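Local coordinates for protein tonb-dependent siderophore receptor (Acinetobacter baumannii, PDB 5FP1) that probably binds iron-chelating siderophores at the bacterial outer membrane, possibly including ferric enterobactin, and so begins their uptake into the cell, at residues A414-T419 with D442-E447; A290-S295 with E328-Q333; A249-G254 with D689-T694. One frame throughout, in Å; residues are numbered along the deposited sequence. Where two conformers were deposited one is given.

Contact 1 (A414-T419 with D442-E447); sequences ATVEST and DKFEAE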
loop_
_atom_site.group_PDB
_atom_site.type_symbol
_atom_site.label_atom_id
_atom_site.label_comp_id
_atom_site.label_asym_id
_atom_site.label_seq_id
_atom_site.Cartn_x
_atom_site.Cartn_y
_atom_site.Cartn_z
ATOM N N ALA A 414 2.990 -22.539 1.166
ATOM C CA ALA A 414 3.864 -21.778 2.066
ATOM C C ALA A 414 3.216 -21.575 3.411
ATOM O O ALA A 414 2.058 -21.252 3.486
ATOM C CB ALA A 414 4.203 -20.423 1.466
ATOM N N THR A 415 4.011 -21.694 4.464
ATOM C CA THR A 415 3.551 -21.496 5.824
ATOM C C THR A 415 4.496 -20.567 6.557
ATOM O O THR A 415 5.710 -20.791 6.585
ATOM C CB THR A 415 3.480 -22.840 6.556
ATOM O OG1 THR A 415 2.573 -23.686 5.847
ATOM C CG2 THR A 415 2.977 -22.668 7.992
ATOM N N VAL A 416 3.947 -19.494 7.106
ATOM C CA VAL A 416 4.746 -18.542 7.902
ATOM C C VAL A 416 4.148 -18.503 9.300
ATOM O O VAL A 416 2.938 -18.283 9.493
ATOM C CB VAL A 416 4.749 -17.133 7.288
ATOM C CG1 VAL A 416 5.481 -16.147 8.182
ATOM C CG2 VAL A 416 5.390 -17.164 5.899
ATOM N N GLU A 417 5.007 -18.717 10.273
ATOM C CA GLU A 417 4.606 -18.698 11.662
ATOM C C GLU A 417 5.512 -17.712 12.397
ATOM O O GLU A 417 6.745 -17.748 12.255
ATOM C CB GLU A 417 4.728 -20.104 12.251
ATOM C CG GLU A 417 4.140 -20.224 13.657
ATOM C CD GLU A 417 4.014 -21.687 14.102
ATOM O OE1 GLU A 417 4.833 -22.497 13.664
ATOM O OE2 GLU A 417 3.097 -22.009 14.867
ATOM N N SER A 418 4.915 -16.853 13.205
ATOM C CA SER A 418 5.684 -15.881 13.963
ATOM C C SER A 418 5.225 -15.802 15.400
ATOM O O SER A 418 4.080 -16.125 15.737
ATOM C CB SER A 418 5.570 -14.502 13.335
ATOM O OG SER A 418 4.247 -14.015 13.437
ATOM N N THR A 419 6.132 -15.336 16.238
ATOM C CA THR A 419 5.855 -15.109 17.635
ATOM C C THR A 419 6.714 -13.967 18.129
ATOM O O THR A 419 7.917 -13.946 17.890
ATOM C CB THR A 419 6.205 -16.339 18.470
ATOM O OG1 THR A 419 5.641 -17.507 17.853
ATOM C CG2 THR A 419 5.665 -16.162 19.881
ATOM N N ASP A 442 11.323 -10.877 17.786
ATOM C CA ASP A 442 10.516 -11.656 16.850
ATOM C C ASP A 442 11.178 -12.996 16.576
ATOM O O ASP A 442 12.400 -13.081 16.406
ATOM C CB ASP A 442 10.346 -10.928 15.508
ATOM C CG ASP A 442 9.295 -9.851 15.559
ATOM O OD1 ASP A 442 8.114 -10.183 15.397
ATOM O OD2 ASP A 442 9.638 -8.673 15.780
ATOM N N LYS A 443 10.356 -14.040 16.520
ATOM C CA LYS A 443 10.767 -15.294 15.928
ATOM C C LYS A 443 9.939 -15.529 14.679
ATOM O O LYS A 443 8.713 -15.342 14.693
ATOM C CB LYS A 443 10.548 -16.435 16.927
ATOM C CG LYS A 443 10.844 -17.807 16.353
ATOM C CD LYS A 443 10.684 -18.876 17.425
ATOM C CE LYS A 443 10.985 -20.260 16.862
ATOM N NZ LYS A 443 10.558 -21.321 17.813
ATOM N N PHE A 444 10.605 -15.919 13.604
ATOM C CA PHE A 444 9.972 -16.007 12.293
ATOM C C PHE A 444 10.373 -17.350 11.682
ATOM O O PHE A 444 11.552 -17.726 11.665
ATOM C CB PHE A 444 10.437 -14.832 11.423
ATOM C CG PHE A 444 9.978 -14.883 9.979
ATOM C CD1 PHE A 444 10.753 -15.492 9.016
ATOM C CD2 PHE A 444 8.806 -14.260 9.588
ATOM C CE1 PHE A 444 10.351 -15.525 7.676
ATOM C CE2 PHE A 444 8.394 -14.278 8.253
ATOM C CZ PHE A 444 9.167 -14.917 7.308
ATOM N N GLU A 445 9.396 -18.062 11.160
ATOM C CA GLU A 445 9.681 -19.231 10.355
ATOM C C GLU A 445 8.856 -19.242 9.064
ATOM O O GLU A 445 7.635 -19.066 9.094
ATOM C CB GLU A 445 9.399 -20.504 11.140
ATOM C CG GLU A 445 9.622 -21.743 10.285
ATOM C CD GLU A 445 9.251 -23.022 11.018
ATOM O OE1 GLU A 445 9.955 -23.418 11.971
ATOM O OE2 GLU A 445 8.264 -23.633 10.616
ATOM N N ALA A 446 9.531 -19.440 7.933
ATOM C CA ALA A 446 8.852 -19.549 6.647
ATOM C C ALA A 446 9.252 -20.861 6.021
ATOM O O ALA A 446 10.441 -21.182 5.932
ATOM C CB ALA A 446 9.209 -18.396 5.738
ATOM N N GLU A 447 8.257 -21.636 5.616
ATOM C CA GLU A 447 8.509 -22.905 4.944
ATOM C C GLU A 447 7.706 -22.991 3.673
ATOM O O GLU A 447 6.492 -22.788 3.690
ATOM C CB GLU A 447 8.109 -24.060 5.864
ATOM C CG GLU A 447 8.334 -25.427 5.232
ATOM C CD GLU A 447 8.177 -26.553 6.249
ATOM O OE1 GLU A 447 7.107 -26.667 6.851
ATOM O OE2 GLU A 447 9.140 -27.300 6.463
HETATM O O HOH W 1 4.147 -24.832 3.826
HETATM O O HOH W 2 6.279 -22.550 9.075
#
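Val416 leans against the ring of Phe444, the one aromatic ring in the two segments. The methyl CG1 comes in obliquely to the ring, with its nearest approach to CE2 at 3.5 Å; CD2 and CZ stand a little farther off. Two torsions make the meeting possible. CG of Phe444 is anti to the backbone N (chi1 173°), and CG1 of Val416 is likewise anti to its own N (chi1 175°), which leaves CG2 to turn the other way and meet CB of Ala446 at 4.0 Å. The valine thus spreads its two branches over two residues of the partner strand.

Beneath this apolar patch lies a regular antiparallel ladder, a worked example of how a beta-barrel hairpin is built. Thr415 with Glu447, Glu417 with Glu445 and Thr419 with Lys443 are hydrogen-bonded pairs, each with two nearly straight N-H...O=C bonds. Val416 with Ala446 and Ser418 with Phe444 are the non-hydrogen-bonded pairs between them, and there CA-H...O contacts close the gap, as from Val416 CA to Glu445 O at 3.2 Å.

The other face, with Thr415, Glu417, Glu445 and Glu447, is polar. Water bridges it to the backbone: one molecule accepts from Thr415 OG1 at 2.8 Å and donates to Glu447 O, while another donates to Thr415 O and, at 2.7 Å, to Glu445 OE2. Beyond the pair, Lys359 also bonds Thr415 OG1 and Tyr355 holds Glu417 OE2.

In the receptor's barrel these are segments of strands 405-428 and 433-450, consecutive arms of one hairpin. Strand 346-368 continues the sheet beside 414-419 and strand 459-476 beside 442-447, while Pro494 and Leu497 from a loop pack on Phe444.

Contact 2 (A290-S295 with E328-Q333); sequences AMYAKS and ETFTDQ. With C8E ((hydroxyethyloxy)tri(ethyloxy)octane), chain J.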
loop_
_atom_site.group_PDB
_atom_site.type_symbol
_atom_site.label_atom_id
_atom_site.label_comp_id
_atom_site.label_asym_id
_atom_site.label_seq_id
_atom_site.Cartn_x
_atom_site.Cartn_y
_atom_site.Cartn_z
ATOM N N ALA A 290 -8.181 -11.130 18.237
ATOM C CA ALA A 290 -8.012 -12.325 17.419
ATOM C C ALA A 290 -8.566 -11.996 16.026
ATOM O O ALA A 290 -9.676 -11.458 15.926
ATOM C CB ALA A 290 -8.762 -13.500 18.057
ATOM N N MET A 291 -7.789 -12.273 14.973
ATOM C CA MET A 291 -8.187 -11.956 13.575
ATOM C C MET A 291 -7.970 -13.168 12.691
ATOM O O MET A 291 -6.940 -13.816 12.748
ATOM C CB MET A 291 -7.448 -10.746 12.980
ATOM C CG MET A 291 -7.458 -10.678 11.406
ATOM S SD MET A 291 -6.940 -9.009 10.945
ATOM C CE MET A 291 -6.428 -9.309 9.278
ATOM N N TYR A 292 -8.980 -13.468 11.893
ATOM C CA TYR A 292 -8.972 -14.592 10.994
ATOM C C TYR A 292 -9.142 -13.988 9.595
ATOM O O TYR A 292 -10.075 -13.227 9.362
ATOM C CB TYR A 292 -10.160 -15.518 11.313
ATOM C CG TYR A 292 -10.191 -16.074 12.747
ATOM C CD1 TYR A 292 -10.706 -15.319 13.815
ATOM C CD2 TYR A 292 -9.718 -17.358 13.026
ATOM C CE1 TYR A 292 -10.726 -15.820 15.103
ATOM C CE2 TYR A 292 -9.734 -17.866 14.316
ATOM C CZ TYR A 292 -10.244 -17.091 15.340
ATOM O OH TYR A 292 -10.261 -17.598 16.608
ATOM N N ALA A 293 -8.240 -14.288 8.669
ATOM C CA ALA A 293 -8.342 -13.697 7.332
ATOM C C ALA A 293 -8.267 -14.764 6.266
ATOM O O ALA A 293 -7.478 -15.695 6.360
ATOM C CB ALA A 293 -7.261 -12.653 7.100
ATOM N N LYS A 294 -9.086 -14.612 5.237
ATOM C CA LYS A 294 -9.030 -15.502 4.088
ATOM C C LYS A 294 -8.880 -14.599 2.869
ATOM O O LYS A 294 -9.599 -13.605 2.736
ATOM C CB LYS A 294 -10.304 -16.345 3.987
ATOM C CG LYS A 294 -10.391 -17.131 2.684
ATOM C CD LYS A 294 -10.632 -18.599 2.921
ATOM C CE LYS A 294 -10.606 -19.398 1.637
ATOM N NZ LYS A 294 -9.775 -20.606 1.859
ATOM N N SER A 295 -7.920 -14.903 2.008
ATOM C CA SER A 295 -7.631 -14.022 0.885
ATOM C C SER A 295 -7.342 -14.853 -0.359
ATOM O O SER A 295 -6.431 -15.697 -0.354
ATOM C CB SER A 295 -6.423 -13.126 1.216
ATOM O OG SER A 295 -6.195 -12.171 0.180
ATOM N N GLU A 328 -4.914 -18.328 4.145
ATOM C CA GLU A 328 -5.617 -18.168 5.420
ATOM C C GLU A 328 -4.637 -17.770 6.499
ATOM O O GLU A 328 -3.541 -18.345 6.599
ATOM C CB GLU A 328 -6.324 -19.488 5.827
ATOM C CG GLU A 328 -7.352 -19.879 4.790
ATOM C CD GLU A 328 -8.226 -21.080 5.189
ATOM O OE1 GLU A 328 -8.028 -21.674 6.273
ATOM O OE2 GLU A 328 -9.111 -21.423 4.383
ATOM N N THR A 329 -5.029 -16.796 7.303
ATOM C CA THR A 329 -4.138 -16.298 8.356
ATOM C C THR A 329 -4.898 -16.175 9.672
ATOM O O THR A 329 -6.035 -15.725 9.693
ATOM C CB THR A 329 -3.580 -14.893 8.004
ATOM O OG1 THR A 329 -3.015 -14.908 6.679
ATOM C CG2 THR A 329 -2.538 -14.478 9.014
ATOM N N PHE A 330 -4.263 -16.577 10.760
ATOM C CA PHE A 330 -4.773 -16.301 12.103
ATOM C C PHE A 330 -3.739 -15.488 12.850
ATOM O O PHE A 330 -2.553 -15.840 12.856
ATOM C CB PHE A 330 -5.010 -17.595 12.896
ATOM C CG PHE A 330 -5.339 -17.345 14.361
ATOM C CD1 PHE A 330 -6.542 -16.776 14.726
ATOM C CD2 PHE A 330 -4.422 -17.638 15.346
ATOM C CE1 PHE A 330 -6.839 -16.515 16.061
ATOM C CE2 PHE A 330 -4.707 -17.379 16.677
ATOM C CZ PHE A 330 -5.905 -16.795 17.026
ATOM N N THR A 331 -4.195 -14.418 13.492
ATOM C CA THR A 331 -3.321 -13.592 14.321
ATOM C C THR A 331 -3.993 -13.352 15.669
ATOM O O THR A 331 -5.198 -13.097 15.728
ATOM C CB THR A 331 -3.048 -12.237 13.626
ATOM O OG1 THR A 331 -2.524 -12.470 12.310
ATOM C CG2 THR A 331 -2.040 -11.398 14.423
ATOM N N ASP A 332 -3.215 -13.416 16.741
ATOM C CA ASP A 332 -3.696 -12.976 18.050
ATOM C C ASP A 332 -2.678 -11.999 18.637
ATOM O O ASP A 332 -1.487 -12.309 18.688
ATOM C CB ASP A 332 -3.889 -14.153 18.982
ATOM C CG ASP A 332 -4.661 -13.768 20.232
ATOM O OD1 ASP A 332 -4.100 -13.020 21.079
ATOM O OD2 ASP A 332 -5.849 -14.135 20.315
ATOM N N GLN A 333 -3.154 -10.835 19.059
ATOM C CA GLN A 333 -2.324 -9.836 19.763
ATOM C C GLN A 333 -2.900 -9.604 21.157
ATOM O O GLN A 333 -4.087 -9.300 21.303
ATOM C CB GLN A 333 -2.363 -8.485 19.060
ATOM C CG GLN A 333 -1.804 -8.470 17.673
ATOM C CD GLN A 333 -1.904 -7.092 17.034
ATOM O OE1 GLN A 333 -2.792 -6.311 17.364
ATOM N NE2 GLN A 333 -1.009 -6.809 16.092
HETATM C C1 C8E J . -3.436 -21.846 9.094
HETATM C C2 C8E J . -3.902 -20.524 9.661
HETATM C C3 C8E J . -5.427 -20.432 9.682
HETATM C C4 C8E J . -5.998 -20.933 11.005
HETATM C C5 C8E J . -7.523 -20.931 11.018
HETATM C C6 C8E J . -8.066 -19.546 10.710
HETATM C C7 C8E J . -8.251 -19.325 9.207
HETATM C C8 C8E J . -9.256 -18.214 8.938
HETATM O O9 C8E J . -10.147 -18.650 7.912
HETATM C C10 C8E J . -10.976 -17.611 7.368
HETATM C C11 C8E J . -11.552 -16.681 8.435
HETATM O O12 C8E J . -12.589 -15.851 7.887
HETATM O O HOH W 3 -4.702 -12.676 10.687
HETATM O O HOH W 4 -4.814 -14.743 4.637
#
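Tyr292 and Phe330 lie side by side on a beta hairpin of the barrel wall, pointing the same way, with CE2 of the tyrosine 3.4 Å from CD1 of the phenylalanine. That CD1 sits over one face of the tyrosine ring, toward its rim, and the ring planes are inclined at 46°. The torsions bring the two rings together: CG of Phe330 is anti to its backbone N (chi1 171°), whereas CG of Tyr292 lies beside its own N (chi1 -59°).

At the next non-hydrogen-bonded pair along, Lys294 NZ makes a salt bridge of 2.7 Å to Glu328 OE2, using the anti lone pair of that oxygen; Asp326 is a second carboxylate partner of the lysine. A detergent molecule lies along this face. Its C6 meets the tyrosine ring at the edge, in plane, and its C11 comes within 3.4 Å of Tyr292 CB, consistent with a surface that faces lipid in the membrane.

Positioning all this are strands 284-304 and 315-341, hydrogen-bonded in pairs at Met291 with Thr331 and at Ala293 with Thr329. The face bearing these four residues turns inward, where Ile101, from the plug domain's sequence range, touches both Met291 and Thr331. On this side a water donates to Met291 O and lies 2.7 Å from Thr331 OG1, to which it is also hydrogen-bonded.

Contact 3 (A249-G254 with D689-T694); sequences AEVKQG and DKRYFT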
loop_
_atom_site.group_PDB
_atom_site.type_symbol
_atom_site.label_atom_id
_atom_site.label_comp_id
_atom_site.label_asym_id
_atom_site.label_seq_id
_atom_site.Cartn_x
_atom_site.Cartn_y
_atom_site.Cartn_z
ATOM N N ALA A 249 6.575 4.038 -24.604
ATOM C CA ALA A 249 6.339 4.286 -26.012
ATOM C C ALA A 249 5.400 5.448 -26.219
ATOM O O ALA A 249 4.450 5.658 -25.454
ATOM C CB ALA A 249 5.770 3.032 -26.671
ATOM N N GLU A 250 5.648 6.197 -27.284
ATOM C CA GLU A 250 4.761 7.317 -27.664
ATOM C C GLU A 250 3.578 6.775 -28.458
ATOM O O GLU A 250 3.643 6.661 -29.697
ATOM C CB GLU A 250 5.560 8.312 -28.523
ATOM C CG GLU A 250 6.695 8.950 -27.741
ATOM C CD GLU A 250 6.176 9.907 -26.662
ATOM O OE1 GLU A 250 4.990 10.303 -26.712
ATOM O OE2 GLU A 250 6.956 10.263 -25.756
ATOM N N VAL A 251 2.528 6.389 -27.738
ATOM C CA VAL A 251 1.307 5.881 -28.315
ATOM C C VAL A 251 0.169 6.677 -27.723
ATOM O O VAL A 251 0.342 7.393 -26.727
ATOM C CB VAL A 251 1.095 4.388 -28.024
ATOM C CG1 VAL A 251 2.220 3.584 -28.645
ATOM C CG2 VAL A 251 1.064 4.142 -26.514
ATOM N N LYS A 252 -0.989 6.571 -28.351
ATOM C CA LYS A 252 -2.138 7.373 -27.947
ATOM C C LYS A 252 -2.492 7.158 -26.472
ATOM O O LYS A 252 -2.479 6.034 -25.973
ATOM C CB LYS A 252 -3.342 7.011 -28.783
ATOM C CG LYS A 252 -4.489 8.004 -28.683
ATOM C CD LYS A 252 -5.662 7.563 -29.554
ATOM C CE LYS A 252 -6.843 8.506 -29.379
ATOM N NZ LYS A 252 -7.970 8.140 -30.285
ATOM N N GLN A 253 -2.827 8.241 -25.798
ATOM C CA GLN A 253 -3.261 8.183 -24.417
ATOM C C GLN A 253 -4.389 7.169 -24.268
ATOM O O GLN A 253 -5.281 7.091 -25.102
ATOM C CB GLN A 253 -3.721 9.585 -23.964
ATOM C CG GLN A 253 -4.170 9.647 -22.522
ATOM C CD GLN A 253 -4.484 11.047 -22.041
ATOM O OE1 GLN A 253 -4.548 11.989 -22.818
ATOM N NE2 GLN A 253 -4.644 11.187 -20.745
ATOM N N GLY A 254 -4.337 6.357 -23.211
ATOM C CA GLY A 254 -5.401 5.407 -22.952
ATOM C C GLY A 254 -5.416 4.161 -23.824
ATOM O O GLY A 254 -6.379 3.430 -23.820
ATOM N N ASP A 689 -6.395 16.335 -17.923
ATOM C CA ASP A 689 -6.281 15.128 -18.755
ATOM C C ASP A 689 -4.819 14.782 -19.090
ATOM O O ASP A 689 -4.461 14.400 -20.202
ATOM C CB ASP A 689 -7.113 15.268 -20.036
ATOM C CG ASP A 689 -7.486 13.932 -20.633
ATOM O OD1 ASP A 689 -7.454 12.890 -19.917
ATOM O OD2 ASP A 689 -7.811 13.913 -21.837
ATOM N N LYS A 690 -3.971 14.912 -18.095
ATOM C CA LYS A 690 -2.552 14.657 -18.264
ATOM C C LYS A 690 -2.320 13.136 -18.456
ATOM O O LYS A 690 -2.876 12.323 -17.732
ATOM C CB LYS A 690 -1.836 15.131 -16.999
ATOM C CG LYS A 690 -0.347 14.866 -16.942
ATOM C CD LYS A 690 0.427 15.699 -17.936
ATOM C CE LYS A 690 1.872 15.263 -17.898
ATOM N NZ LYS A 690 2.763 16.117 -18.744
ATOM N N ARG A 691 -1.506 12.797 -19.442
ATOM C CA ARG A 691 -0.953 11.451 -19.606
ATOM C C ARG A 691 0.318 11.326 -18.780
ATOM O O ARG A 691 1.363 11.947 -19.057
ATOM C CB ARG A 691 -0.650 11.163 -21.080
ATOM C CG ARG A 691 -0.114 9.750 -21.361
ATOM C CD ARG A 691 0.264 9.625 -22.842
ATOM N NE ARG A 691 0.706 8.286 -23.271
ATOM C CZ ARG A 691 1.959 7.959 -23.546
ATOM N NH1 ARG A 691 2.934 8.823 -23.370
ATOM N NH2 ARG A 691 2.250 6.731 -23.949
ATOM N N TYR A 692 0.224 10.512 -17.742
ATOM C CA TYR A 692 1.369 10.231 -16.900
ATOM C C TYR A 692 1.305 8.788 -16.398
ATOM O O TYR A 692 0.337 8.052 -16.682
ATOM C CB TYR A 692 1.474 11.248 -15.736
ATOM C CG TYR A 692 0.420 11.147 -14.657
ATOM C CD1 TYR A 692 -0.867 11.628 -14.860
ATOM C CD2 TYR A 692 0.718 10.558 -13.419
ATOM C CE1 TYR A 692 -1.827 11.527 -13.874
ATOM C CE2 TYR A 692 -0.234 10.436 -12.434
ATOM C CZ TYR A 692 -1.498 10.954 -12.649
ATOM O OH TYR A 692 -2.450 10.841 -11.663
ATOM N N PHE A 693 2.373 8.393 -15.703
ATOM C CA PHE A 693 2.589 7.025 -15.278
ATOM C C PHE A 693 2.822 6.933 -13.769
ATOM O O PHE A 693 3.708 7.599 -13.229
ATOM C CB PHE A 693 3.775 6.459 -16.054
ATOM C CG PHE A 693 3.532 6.412 -17.536
ATOM C CD1 PHE A 693 3.797 7.505 -18.316
ATOM C CD2 PHE A 693 2.938 5.298 -18.125
ATOM C CE1 PHE A 693 3.509 7.490 -19.655
ATOM C CE2 PHE A 693 2.666 5.276 -19.476
ATOM C CZ PHE A 693 2.916 6.376 -20.229
ATOM N N THR A 694 2.034 6.075 -13.125
ATOM C CA THR A 694 2.078 5.869 -11.673
ATOM C C THR A 694 2.931 4.684 -11.236
ATOM O O THR A 694 3.238 4.556 -10.064
ATOM C CB THR A 694 0.677 5.639 -11.136
ATOM O OG1 THR A 694 0.044 4.652 -11.943
ATOM C CG2 THR A 694 -0.098 6.924 -11.177
HETATM O O HOH W 5 5.735 8.402 -23.789
HETATM O O HOH W 6 -0.695 5.819 -23.709
HETATM O O HOH W 7 -4.078 14.912 -22.807
HETATM O O HOH W 8 -7.404 12.083 -23.817
#
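Arg691 reaches Ala249 on a side chain extended as far as NE: CG is anti to the backbone N (chi1 -178°). Gln253 is stretched in the same manner (chi1 -179°), and the two side chains slide past each other in opposite directions, CB of Arg691 lying 4.0 Å from CD of Gln253. This is a meeting of two loops of the barrel, probably on its extracellular side, held by side chains reaching for backbone oxygens.

The guanidinium is gripped round its edge. NH2 donates to Ala249 O at 2.9 Å, nearly in line with the carbonyl bond, while NH1 gives a proton to one water and NE to another, which itself donates to Lys252 O. Its two faces are occupied from opposite sides: Val251 O lies over one, and CZ of Phe693 stands 3.7 Å above the centre of the other, so that the phenyl ring presents its edge. Glu250 OE1 is near NH1 but well out of the guanidinium plane, and can add only a charge. Glu250 is the centre of an inverse gamma turn, whose weak bond from Val251 N shares the Ala249 oxygen with the arginine.

Farther along, Gln253 NE2 donates to Asp689 O at 3.3 Å, approaching from above the carbonyl plane. Arg708 N bonds Asp689 OD1, and Glu704 of strand 701-704 touches both Gln253 and Arg691. Water completes the join, one molecule donating to Gln253 OE1 at 3.0 Å and to Asp689 OD2 at 2.7 Å.

How the contacts relate
Contacts 1 and 2 are two samples of the same barrel wall, their centres about 14 Å apart, each joining the arms of a hairpin through a backbone ladder. Strand 346-368 lies between them, bonded to 414-419 on one side and to Glu328 on the other. All three contacts are only partly buried. What differs is the dressing: contact 2 sets aromatic rings and a salt bridge against detergent, whereas contact 1 carries carboxylates on one face and a small apolar cluster on the other. Contact 3, its centre about 42 Å from that of contact 1 and 40 Å from that of contact 2, unites loops distant in sequence, joined by side-chain bonds to backbone oxygens and by water instead of by a strand ladder.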